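Local structure of pseudouridine synthase (Pyrococcus abyssi, 2AUS) at residues D222-H225 / F226-D230; R126-M129 / K130-E133; F324-R327 / D328-P331; F208-D211 / E212-T216. The protein probably isomerises specific uridines in RNA to pseudouridine, as Cbf5-type enzymes of the TruB family do. All coordinates share one frame; numbering follows the deposited sequence.

Contact 1: residues D222-H225 / F226-D230; sequences DYYH and FWKED
Tyr224 sets CG anti to the backbone N (chi1 -167°), which carries its ring along the helix to meet Trp227 and Lys228; Lys228, with CG anti to the carbonyl carbon, bends at chi2 and folds back over that ring. Its CG sits over one face, 3.9 Å from the Tyr224 ring centroid, a CH-pi contact displaced toward the rim. Trp227 meets the same tyrosine differently: Tyr224 CE2 lies 3.6 Å from Trp227 CZ3, the planes stand 79° apart and the rings meet obliquely. Lys228 CE in turn lies over one face of the indole, so the aliphatic lysine chain covers both aromatic groups.

At the next position His225 lies side by side with Glu229, one turn further along. His225 ND1 donates to Glu229 OE1 over 2.6 Å in a fairly straight His-carboxylate bond (164°). The oxygen is in the imidazole plane, whereas ND1 approaches from above the carboxylate plane, so the two flat groups are steeply turned against each other. The backbone reinforces this pair, Glu229 N donating to His225 O at 2.7 Å. Phe226 N likewise reaches Asp222 O at 2.9 Å, and that carbonyl oxygen lies over one face of the Phe226 ring.

Tyr224-Lys228 and His225-Glu229 are thus i to i+4 pairs toward the end of helix 217-228, in the TruB C-terminal family region. Asp222 forms salt bridges with basic side chains of another protein chain, which also packs on His225 and Phe226. Trp227 rests on Ile40 and Ile44 of helix 40-45, while Tyr223 and Phe226 pack against helix 234-239.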
loop_
_atom_site.group_PDB
_atom_site.type_symbol
_atom_site.label_atom_id
_atom_site.label_comp_id
_atom_site.label_asym_id
_atom_site.label_seq_id
_atom_site.Cartn_x
_atom_site.Cartn_y
_atom_site.Cartn_z
ATOM N N ASP A 222 13.540 -13.275 -0.193
ATOM C CA ASP A 222 14.860 -13.547 0.361
ATOM C C ASP A 222 15.401 -14.938 0.059
ATOM O O ASP A 222 16.587 -15.094 -0.240
ATOM C CB ASP A 222 14.851 -13.308 1.870
ATOM C CG ASP A 222 14.463 -11.886 2.226
ATOM O OD1 ASP A 222 14.449 -11.026 1.315
ATOM O OD2 ASP A 222 14.177 -11.622 3.414
ATOM N N TYR A 223 14.547 -15.951 0.138
ATOM C CA TYR A 223 14.982 -17.317 -0.133
ATOM C C TYR A 223 15.337 -17.501 -1.607
ATOM O O TYR A 223 16.253 -18.251 -1.953
ATOM C CB TYR A 223 13.882 -18.297 0.259
ATOM C CG TYR A 223 13.537 -18.281 1.728
ATOM C CD1 TYR A 223 12.342 -18.834 2.177
ATOM C CD2 TYR A 223 14.421 -17.755 2.678
ATOM C CE1 TYR A 223 12.028 -18.871 3.530
ATOM C CE2 TYR A 223 14.119 -17.791 4.039
ATOM C CZ TYR A 223 12.917 -18.352 4.455
ATOM O OH TYR A 223 12.591 -18.388 5.792
ATOM N N TYR A 224 14.611 -16.811 -2.475
ATOM C CA TYR A 224 14.874 -16.906 -3.898
ATOM C C TYR A 224 16.231 -16.271 -4.168
ATOM O O TYR A 224 16.980 -16.734 -5.030
ATOM C CB TYR A 224 13.778 -16.196 -4.684
ATOM C CG TYR A 224 13.810 -16.501 -6.159
ATOM C CD1 TYR A 224 14.264 -15.553 -7.075
ATOM C CD2 TYR A 224 13.387 -17.738 -6.640
ATOM C CE1 TYR A 224 14.296 -15.826 -8.436
ATOM C CE2 TYR A 224 13.413 -18.023 -8.000
ATOM C CZ TYR A 224 13.870 -17.062 -8.893
ATOM O OH TYR A 224 13.899 -17.337 -10.239
ATOM N N HIS A 225 16.542 -15.217 -3.412
ATOM C CA HIS A 225 17.825 -14.526 -3.525
ATOM C C HIS A 225 18.948 -15.450 -3.063
ATOM O O HIS A 225 19.976 -15.562 -3.724
ATOM C CB HIS A 225 17.828 -13.253 -2.671
ATOM C CG HIS A 225 17.403 -12.024 -3.411
ATOM N ND1 HIS A 225 18.301 -11.180 -4.031
ATOM C CD2 HIS A 225 16.176 -11.505 -3.652
ATOM C CE1 HIS A 225 17.646 -10.193 -4.619
ATOM N NE2 HIS A 225 16.355 -10.367 -4.405
ATOM N N PHE A 226 18.749 -16.116 -1.931
ATOM C CA PHE A 226 19.762 -17.026 -1.403
ATOM C C PHE A 226 20.045 -18.142 -2.406
ATOM O O PHE A 226 21.162 -18.649 -2.492
ATOM C CB PHE A 226 19.294 -17.633 -0.077
ATOM C CG PHE A 226 19.097 -16.624 1.026
ATOM C CD1 PHE A 226 18.376 -16.961 2.166
ATOM C CD2 PHE A 226 19.639 -15.343 0.932
ATOM C CE1 PHE A 226 18.198 -16.039 3.197
ATOM C CE2 PHE A 226 19.466 -14.412 1.957
ATOM C CZ PHE A 226 18.746 -14.761 3.090
ATOM N N TRP A 227 19.021 -18.525 -3.157
ATOM C CA TRP A 227 19.167 -19.572 -4.154
ATOM C C TRP A 227 19.857 -19.054 -5.411
ATOM O O TRP A 227 20.914 -19.538 -5.785
ATOM C CB TRP A 227 17.792 -20.154 -4.512
ATOM C CG TRP A 227 17.833 -21.198 -5.580
ATOM C CD1 TRP A 227 18.786 -22.159 -5.748
ATOM C CD2 TRP A 227 16.860 -21.410 -6.612
ATOM N NE1 TRP A 227 18.471 -22.956 -6.817
ATOM C CE2 TRP A 227 17.295 -22.522 -7.368
ATOM C CE3 TRP A 227 15.663 -20.775 -6.968
ATOM C CZ2 TRP A 227 16.576 -23.010 -8.466
ATOM C CZ3 TRP A 227 14.945 -21.262 -8.061
ATOM C CH2 TRP A 227 15.407 -22.371 -8.796
ATOM N N LYS A 228 19.262 -18.051 -6.046
ATOM C CA LYS A 228 19.798 -17.490 -7.277
ATOM C C LYS A 228 21.099 -16.695 -7.184
ATOM O O LYS A 228 21.880 -16.686 -8.134
ATOM C CB LYS A 228 18.727 -16.639 -7.957
ATOM C CG LYS A 228 17.592 -17.457 -8.541
ATOM C CD LYS A 228 18.127 -18.470 -9.552
ATOM C CE LYS A 228 17.008 -19.317 -10.139
ATOM N NZ LYS A 228 17.547 -20.373 -11.040
ATOM N N GLU A 229 21.341 -16.030 -6.060
ATOM C CA GLU A 229 22.563 -15.247 -5.920
ATOM C C GLU A 229 23.642 -15.984 -5.145
ATOM O O GLU A 229 24.800 -15.994 -5.545
ATOM C CB GLU A 229 22.289 -13.925 -5.203
ATOM C CG GLU A 229 21.240 -13.043 -5.829
ATOM C CD GLU A 229 21.027 -11.761 -5.033
ATOM O OE1 GLU A 229 20.809 -11.849 -3.799
ATOM O OE2 GLU A 229 21.086 -10.668 -5.642
ATOM N N ASP A 230 23.260 -16.594 -4.032
ATOM C CA ASP A 230 24.213 -17.296 -3.185
ATOM C C ASP A 230 24.326 -18.801 -3.434
ATOM O O ASP A 230 25.158 -19.469 -2.824
ATOM C CB ASP A 230 23.868 -17.026 -1.718
ATOM C CG ASP A 230 23.754 -15.537 -1.417
ATOM O OD1 ASP A 230 24.703 -14.796 -1.747
ATOM O OD2 ASP A 230 22.721 -15.102 -0.859
#

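Contact 2: residues R126-M129 / K130-E133; sequences RAVM and KEFE
Ala127 O receives two weak backbone bonds, from Lys130 N at 3.2 Å and Glu131 N at 3.3 Å, so that a three-residue and a four-residue step share one acceptor as helix 122-131 loses its regular bonding. This is the last turn of a helix in the TruB-family part of the chain.

On one flank Val128 and Phe132, four residues apart, run side by side and point the same way. CG1 of Val128, placed anti to the backbone N (chi1 174°), touches Phe132 CE1 at 3.9 Å. The rim of the phenyl ring also faces the carbonyl of Val128, with the oxygen near the ring plane, but the position of that oxygen is less sure and the weak bonds it would accept from Glu131 and Phe132 are correspondingly doubtful. Phe132 continues onto His186 and Ala190 of helix 180-191 and Ile158 of strand 152-164, while Met129 turns its side chain to Ile158, Val168 and Phe170. The helix end thereby packs against the antiparallel sheet. A serine in place of Phe132 would probably leave Val128 CG1 without its ring neighbour and open a gap toward Ala190.

The exposed flank is polar. Lys130 CB lies against the carbonyls, 3.3 Å from Arg126 O, and beyond it the chain bends at chi2 (63°) before running out extended. The Glu133 carboxylate is shared: OE2 accepts a hydrogen bond from Ile158 N, and OE1 forms a salt bridge with Lys130 NZ at 3.5 Å.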
loop_
_atom_site.group_PDB
_atom_site.type_symbol
_atom_site.label_atom_id
_atom_site.label_comp_id
_atom_site.label_asym_id
_atom_site.label_seq_id
_atom_site.Cartn_x
_atom_site.Cartn_y
_atom_site.Cartn_z
ATOM N N ARG A 126 -21.492 -16.435 24.990
ATOM C CA ARG A 126 -20.961 -17.793 24.968
ATOM C C ARG A 126 -22.011 -18.855 24.670
ATOM O O ARG A 126 -21.726 -19.836 23.983
ATOM C CB ARG A 126 -20.272 -18.128 26.292
ATOM C CG ARG A 126 -18.861 -17.575 26.409
ATOM C CD ARG A 126 -18.019 -18.430 27.345
ATOM N NE ARG A 126 -16.593 -18.158 27.196
ATOM C CZ ARG A 126 -16.008 -17.021 27.556
ATOM N NH1 ARG A 126 -16.728 -16.047 28.093
ATOM N NH2 ARG A 126 -14.702 -16.856 27.372
ATOM N N ALA A 127 -23.223 -18.659 25.182
ATOM C CA ALA A 127 -24.296 -19.622 24.964
ATOM C C ALA A 127 -24.789 -19.594 23.523
ATOM O O ALA A 127 -24.995 -20.642 22.911
ATOM C CB ALA A 127 -25.452 -19.342 25.918
ATOM N N VAL A 128 -24.976 -18.392 22.986
ATOM C CA VAL A 128 -25.456 -18.229 21.620
ATOM C C VAL A 128 -24.449 -18.700 20.578
ATOM O O VAL A 128 -24.825 -19.281 19.558
ATOM C CB VAL A 128 -25.805 -16.762 21.329
ATOM C CG1 VAL A 128 -26.154 -16.587 19.862
ATOM C CG2 VAL A 128 -26.969 -16.337 22.204
ATOM N N MET A 129 -23.170 -18.445 20.824
ATOM C CA MET A 129 -22.145 -18.860 19.880
ATOM C C MET A 129 -21.869 -20.344 20.017
ATOM O O MET A 129 -21.101 -20.921 19.249
ATOM C CB MET A 129 -20.865 -18.056 20.096
ATOM C CG MET A 129 -20.974 -16.628 19.598
ATOM S SD MET A 129 -19.455 -15.713 19.809
ATOM C CE MET A 129 -18.417 -16.476 18.541
ATOM N N LYS A 130 -22.508 -20.961 21.003
ATOM C CA LYS A 130 -22.345 -22.388 21.223
ATOM C C LYS A 130 -23.405 -23.097 20.383
ATOM O O LYS A 130 -23.204 -24.218 19.926
ATOM C CB LYS A 130 -22.534 -22.721 22.706
ATOM C CG LYS A 130 -22.175 -24.151 23.078
ATOM C CD LYS A 130 -20.696 -24.426 22.841
ATOM C CE LYS A 130 -20.319 -25.857 23.210
ATOM N NZ LYS A 130 -18.880 -26.141 22.932
ATOM N N GLU A 131 -24.525 -22.416 20.165
ATOM C CA GLU A 131 -25.624 -22.973 19.390
ATOM C C GLU A 131 -25.414 -22.841 17.883
ATOM O O GLU A 131 -26.145 -23.449 17.101
ATOM C CB GLU A 131 -26.940 -22.288 19.772
ATOM C CG GLU A 131 -27.098 -20.891 19.184
ATOM C CD GLU A 131 -28.380 -20.202 19.613
ATOM O OE1 GLU A 131 -28.579 -20.014 20.833
ATOM O OE2 GLU A 131 -29.186 -19.850 18.724
ATOM N N PHE A 132 -24.439 -22.037 17.467
ATOM C CA PHE A 132 -24.180 -21.873 16.040
ATOM C C PHE A 132 -23.286 -22.966 15.485
ATOM O O PHE A 132 -23.036 -23.023 14.280
ATOM C CB PHE A 132 -23.578 -20.502 15.736
ATOM C CG PHE A 132 -24.607 -19.460 15.432
ATOM C CD1 PHE A 132 -25.255 -18.784 16.459
ATOM C CD2 PHE A 132 -24.973 -19.198 14.118
ATOM C CE1 PHE A 132 -26.259 -17.860 16.180
ATOM C CE2 PHE A 132 -25.975 -18.279 13.828
ATOM C CZ PHE A 132 -26.621 -17.607 14.862
ATOM N N GLU A 133 -22.799 -23.830 16.365
ATOM C CA GLU A 133 -21.966 -24.941 15.937
ATOM C C GLU A 133 -22.905 -25.960 15.303
ATOM O O GLU A 133 -23.913 -26.341 15.895
ATOM C CB GLU A 133 -21.238 -25.555 17.132
ATOM C CG GLU A 133 -20.152 -24.662 17.704
ATOM C CD GLU A 133 -19.637 -25.154 19.037
ATOM O OE1 GLU A 133 -20.425 -25.158 20.006
ATOM O OE2 GLU A 133 -18.451 -25.542 19.116
#

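Contact 3: residues F324-R327 / D328-P331; sequences FMPR and DWYP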
loop_
_atom_site.group_PDB
_atom_site.type_symbol
_atom_site.label_atom_id
_atom_site.label_comp_id
_atom_site.label_asym_id
_atom_site.label_seq_id
_atom_site.Cartn_x
_atom_site.Cartn_y
_atom_site.Cartn_z
ATOM N N PHE A 324 -1.208 -34.381 -13.850
ATOM C CA PHE A 324 -0.075 -33.586 -13.384
ATOM C C PHE A 324 1.257 -34.202 -13.793
ATOM O O PHE A 324 2.209 -33.498 -14.109
ATOM C CB PHE A 324 -0.140 -33.439 -11.863
ATOM C CG PHE A 324 -1.311 -32.650 -11.403
ATOM C CD1 PHE A 324 -1.291 -31.260 -11.464
ATOM C CD2 PHE A 324 -2.466 -33.286 -10.988
ATOM C CE1 PHE A 324 -2.411 -30.511 -11.111
ATOM C CE2 PHE A 324 -3.592 -32.548 -10.635
ATOM C CZ PHE A 324 -3.563 -31.157 -10.701
ATOM N N MET A 325 1.307 -35.524 -13.784
ATOM C CA MET A 325 2.501 -36.289 -14.138
ATOM C C MET A 325 2.969 -36.057 -15.585
ATOM O O MET A 325 2.212 -36.280 -16.523
ATOM C CB MET A 325 2.185 -37.775 -13.934
ATOM C CG MET A 325 3.267 -38.753 -14.349
ATOM S SD MET A 325 4.670 -38.678 -13.254
ATOM C CE MET A 325 3.898 -39.247 -11.712
ATOM N N PRO A 326 4.215 -35.590 -15.782
ATOM C CA PRO A 326 4.664 -35.381 -17.165
ATOM C C PRO A 326 4.844 -36.751 -17.843
ATOM O O PRO A 326 5.094 -37.751 -17.167
ATOM C CB PRO A 326 5.975 -34.615 -16.993
ATOM C CG PRO A 326 6.484 -35.100 -15.650
ATOM C CD PRO A 326 5.228 -35.132 -14.814
ATOM N N ARG A 327 4.710 -36.794 -19.164
ATOM C CA ARG A 327 4.834 -38.048 -19.907
ATOM C C ARG A 327 6.185 -38.748 -19.811
ATOM O O ARG A 327 6.274 -39.952 -20.030
ATOM C CB ARG A 327 4.522 -37.814 -21.383
ATOM C CG ARG A 327 3.094 -37.381 -21.651
ATOM C CD ARG A 327 2.959 -36.814 -23.057
ATOM N NE ARG A 327 1.643 -36.230 -23.278
ATOM C CZ ARG A 327 0.691 -36.789 -24.018
ATOM N NH1 ARG A 327 0.908 -37.953 -24.619
ATOM N NH2 ARG A 327 -0.481 -36.181 -24.154
ATOM N N ASP A 328 7.223 -38.001 -19.457
ATOM C CA ASP A 328 8.586 -38.529 -19.392
ATOM C C ASP A 328 9.052 -39.253 -18.124
ATOM O O ASP A 328 10.046 -39.980 -18.166
ATOM C CB ASP A 328 9.563 -37.387 -19.708
ATOM C CG ASP A 328 11.014 -37.846 -19.768
ATOM O OD1 ASP A 328 11.711 -37.750 -18.725
ATOM O OD2 ASP A 328 11.440 -38.309 -20.861
ATOM N N TRP A 329 8.364 -39.065 -17.002
ATOM C CA TRP A 329 8.784 -39.716 -15.768
ATOM C C TRP A 329 8.588 -41.222 -15.803
ATOM O O TRP A 329 9.461 -41.964 -15.379
ATOM C CB TRP A 329 8.061 -39.102 -14.566
ATOM C CG TRP A 329 8.523 -37.695 -14.269
ATOM C CD1 TRP A 329 9.378 -36.930 -15.024
ATOM C CD2 TRP A 329 8.124 -36.874 -13.164
ATOM N NE1 TRP A 329 9.524 -35.687 -14.458
ATOM C CE2 TRP A 329 8.761 -35.623 -13.320
ATOM C CE3 TRP A 329 7.275 -37.068 -12.067
ATOM C CZ2 TRP A 329 8.591 -34.578 -12.411
ATOM C CZ3 TRP A 329 7.106 -36.026 -11.164
ATOM C CH2 TRP A 329 7.757 -34.794 -11.349
ATOM N N TYR A 330 7.442 -41.669 -16.303
ATOM C CA TYR A 330 7.148 -43.100 -16.417
ATOM C C TYR A 330 6.808 -43.268 -17.896
ATOM O O TYR A 330 5.649 -43.432 -18.276
ATOM C CB TYR A 330 5.949 -43.480 -15.539
ATOM C CG TYR A 330 6.234 -43.407 -14.051
ATOM C CD1 TYR A 330 6.470 -44.566 -13.310
ATOM C CD2 TYR A 330 6.273 -42.179 -13.388
ATOM C CE1 TYR A 330 6.735 -44.507 -11.944
ATOM C CE2 TYR A 330 6.542 -42.104 -12.021
ATOM C CZ TYR A 330 6.774 -43.277 -11.308
ATOM O OH TYR A 330 7.083 -43.226 -9.973
ATOM N N PRO A 331 7.834 -43.247 -18.747
ATOM C CA PRO A 331 7.682 -43.369 -20.201
ATOM C C PRO A 331 7.080 -44.638 -20.765
ATOM O O PRO A 331 7.270 -45.727 -20.225
ATOM C CB PRO A 331 9.108 -43.172 -20.697
ATOM C CG PRO A 331 9.893 -43.901 -19.653
ATOM C CD PRO A 331 9.252 -43.385 -18.364
HETATM O O HOH W 1 4.925 -40.440 -17.020
#
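Met325 SD touches Trp329 CE3 at 3.3 Å and Tyr330 CD2 at 3.9 Å, two Met-aromatic contacts of different geometry. The sulfur meets the tryptophan obliquely, 62° off the normal of its six-membered ring, but it lies at the edge of the tyrosine, close to the ring plane. CG of Met325 is anti to the backbone N (chi1 176°), and bends at chi2 and chi3 then curl the chain so that CE reaches Tyr330 CE2 at 3.9 Å.

Pro326 takes the neighbouring place, its CG over one face of the Trp329 five-membered ring in a CH-pi contact. No direct hydrogen bond joins 324-327 to 328-331; instead a water donates to Pro326 O (2.7 Å) and accepts from Tyr330 N (2.9 Å), bridging the two backbone segments.

Farther out, Tyr330 OH is held by Glu295 and Lys293, and Trp329 meets the ring of Tyr46. Met325 packs on Val260 and Ala264. The loop leaves strand 316-323 and sets this Met-aromatic cluster against helix 257-264 and strands 286-291 and 296-302 of the PUA domain.

Contact 4: residues F208-D211 / E212-T216; sequences FKED and ETLVT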
loop_
_atom_site.group_PDB
_atom_site.type_symbol
_atom_site.label_atom_id
_atom_site.label_comp_id
_atom_site.label_asym_id
_atom_site.label_seq_id
_atom_site.Cartn_x
_atom_site.Cartn_y
_atom_site.Cartn_z
ATOM N N PHE A 208 -3.251 -27.253 4.749
ATOM C CA PHE A 208 -2.386 -26.105 5.003
ATOM C C PHE A 208 -2.766 -25.367 6.277
ATOM O O PHE A 208 -3.904 -24.933 6.450
ATOM C CB PHE A 208 -2.404 -25.148 3.807
ATOM C CG PHE A 208 -1.947 -25.788 2.532
ATOM C CD1 PHE A 208 -2.843 -26.481 1.723
ATOM C CD2 PHE A 208 -0.604 -25.749 2.169
ATOM C CE1 PHE A 208 -2.404 -27.130 0.570
ATOM C CE2 PHE A 208 -0.154 -26.394 1.021
ATOM C CZ PHE A 208 -1.056 -27.088 0.216
ATOM N N LYS A 209 -1.798 -25.224 7.173
ATOM C CA LYS A 209 -2.037 -24.552 8.436
ATOM C C LYS A 209 -0.820 -23.745 8.870
ATOM O O LYS A 209 0.235 -23.787 8.226
ATOM C CB LYS A 209 -2.381 -25.582 9.511
ATOM C CG LYS A 209 -1.271 -26.576 9.776
ATOM C CD LYS A 209 -1.613 -27.523 10.923
ATOM C CE LYS A 209 -2.785 -28.428 10.581
ATOM N NZ LYS A 209 -3.035 -29.457 11.641
ATOM N N GLU A 210 -0.979 -23.007 9.963
ATOM C CA GLU A 210 0.097 -22.187 10.505
ATOM C C GLU A 210 1.136 -23.045 11.203
ATOM O O GLU A 210 1.070 -23.272 12.413
ATOM C CB GLU A 210 -0.461 -21.162 11.493
ATOM C CG GLU A 210 -1.261 -20.052 10.846
ATOM C CD GLU A 210 -1.650 -18.985 11.844
ATOM O OE1 GLU A 210 -2.548 -19.237 12.673
ATOM O OE2 GLU A 210 -1.051 -17.896 11.807
ATOM N N ASP A 211 2.091 -23.531 10.427
ATOM C CA ASP A 211 3.165 -24.352 10.955
ATOM C C ASP A 211 4.458 -23.877 10.306
ATOM O O ASP A 211 4.487 -22.799 9.707
ATOM C CB ASP A 211 2.898 -25.826 10.657
ATOM C CG ASP A 211 2.751 -26.112 9.172
ATOM O OD1 ASP A 211 2.268 -27.216 8.841
ATOM O OD2 ASP A 211 3.120 -25.251 8.341
ATOM N N GLU A 212 5.523 -24.664 10.406
ATOM C CA GLU A 212 6.791 -24.228 9.836
ATOM C C GLU A 212 6.743 -23.945 8.341
ATOM O O GLU A 212 7.587 -23.212 7.830
ATOM C CB GLU A 212 7.906 -25.243 10.136
ATOM C CG GLU A 212 7.838 -26.556 9.370
ATOM C CD GLU A 212 6.628 -27.396 9.736
ATOM O OE1 GLU A 212 6.259 -27.423 10.932
ATOM O OE2 GLU A 212 6.056 -28.041 8.827
ATOM N N THR A 213 5.759 -24.497 7.635
ATOM C CA THR A 213 5.679 -24.279 6.189
ATOM C C THR A 213 5.012 -22.974 5.771
ATOM O O THR A 213 5.039 -22.619 4.591
ATOM C CB THR A 213 4.951 -25.431 5.475
ATOM O OG1 THR A 213 3.555 -25.391 5.792
ATOM C CG2 THR A 213 5.536 -26.773 5.903
ATOM N N LEU A 214 4.413 -22.262 6.720
ATOM C CA LEU A 214 3.761 -20.998 6.393
ATOM C C LEU A 214 4.836 -19.957 6.134
ATOM O O LEU A 214 5.653 -19.679 7.008
ATOM C CB LEU A 214 2.871 -20.528 7.545
ATOM C CG LEU A 214 2.092 -19.235 7.264
ATOM C CD1 LEU A 214 1.022 -19.503 6.209
ATOM C CD2 LEU A 214 1.454 -18.714 8.550
ATOM N N VAL A 215 4.846 -19.387 4.933
ATOM C CA VAL A 215 5.840 -18.381 4.586
ATOM C C VAL A 215 5.215 -17.087 4.076
ATOM O O VAL A 215 4.061 -17.067 3.645
ATOM C CB VAL A 215 6.825 -18.922 3.516
ATOM C CG1 VAL A 215 7.608 -20.100 4.093
ATOM C CG2 VAL A 215 6.063 -19.347 2.260
ATOM N N THR A 216 5.987 -16.004 4.130
ATOM C CA THR A 216 5.516 -14.703 3.675
ATOM C C THR A 216 6.187 -14.332 2.363
ATOM O O THR A 216 7.178 -14.943 1.963
ATOM C CB THR A 216 5.848 -13.581 4.689
ATOM O OG1 THR A 216 7.269 -13.440 4.783
ATOM C CG2 THR A 216 5.277 -13.900 6.068
#
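Asp211 and Thr213 are joined within a type I beta turn that runs from Asp211 to Leu214 and connects strand 208-209 to strand 214-215. Hydrogen bonds define it. Leu214 N donates to Asp211 O at 3.0 Å, nearly straight at the hydrogen (166°) though the donor stands above the carbonyl plane. Asp211 OD2 accepts twice: Thr213 OG1 comes in on its syn lone pair at 2.6 Å, and Thr213 N, at 2.8 Å, from above the carboxylate plane, which makes an Asx turn. Asp211 CG lies between the backbone N and the carbonyl carbon (chi1 58°), a torsion that swings the carboxylate over the turn. An alanine here removes the acceptor shared by Thr213 N and OG1, which is likely to leave the hydroxyl relying on Asn50 and the turn less firmly fixed. Asn50 of strand 47-53 bonds both that hydroxyl and the carbonyl of Lys209, tying the turn to the adjoining sheet.

Charge acts in two ways. Asp211 OD1 and Glu212 OE2 are 3.9 Å apart, a like-charge approach likely to be mildly unfavourable. Glu210, the centre of an inverse gamma turn, directs its carboxylate to Arg201 and to basic and aromatic side chains of another protein.

Apolar contact is slight: Glu210 and Leu214 lie side by side, and the aliphatic part of the glutamate does the touching, its CG 3.8 Å from Leu214 CD2.

None of the four is fully buried: contacts 1 and 3 are partly so, contacts 2 and 4 lie at the surface. Contact 4 leads directly into contact 1, since Thr216 is the N-cap residue of helix 217-228, and their nearest atoms are about 5 Å apart. Contacts 2 and 4 concern the same six-stranded antiparallel sheet, helix 122-131 covering it and strand 208-209 forming one margin. Contact 3 stands apart beside the PUA sheet, its centre 51 Å from that of contact 2. Chemistry follows place: aromatic packing dominates contacts 1 and 3, carboxylate-accepted bonds contact 4, and weak helix-end bonds contact 2. Another protein meets contacts 1 and 4.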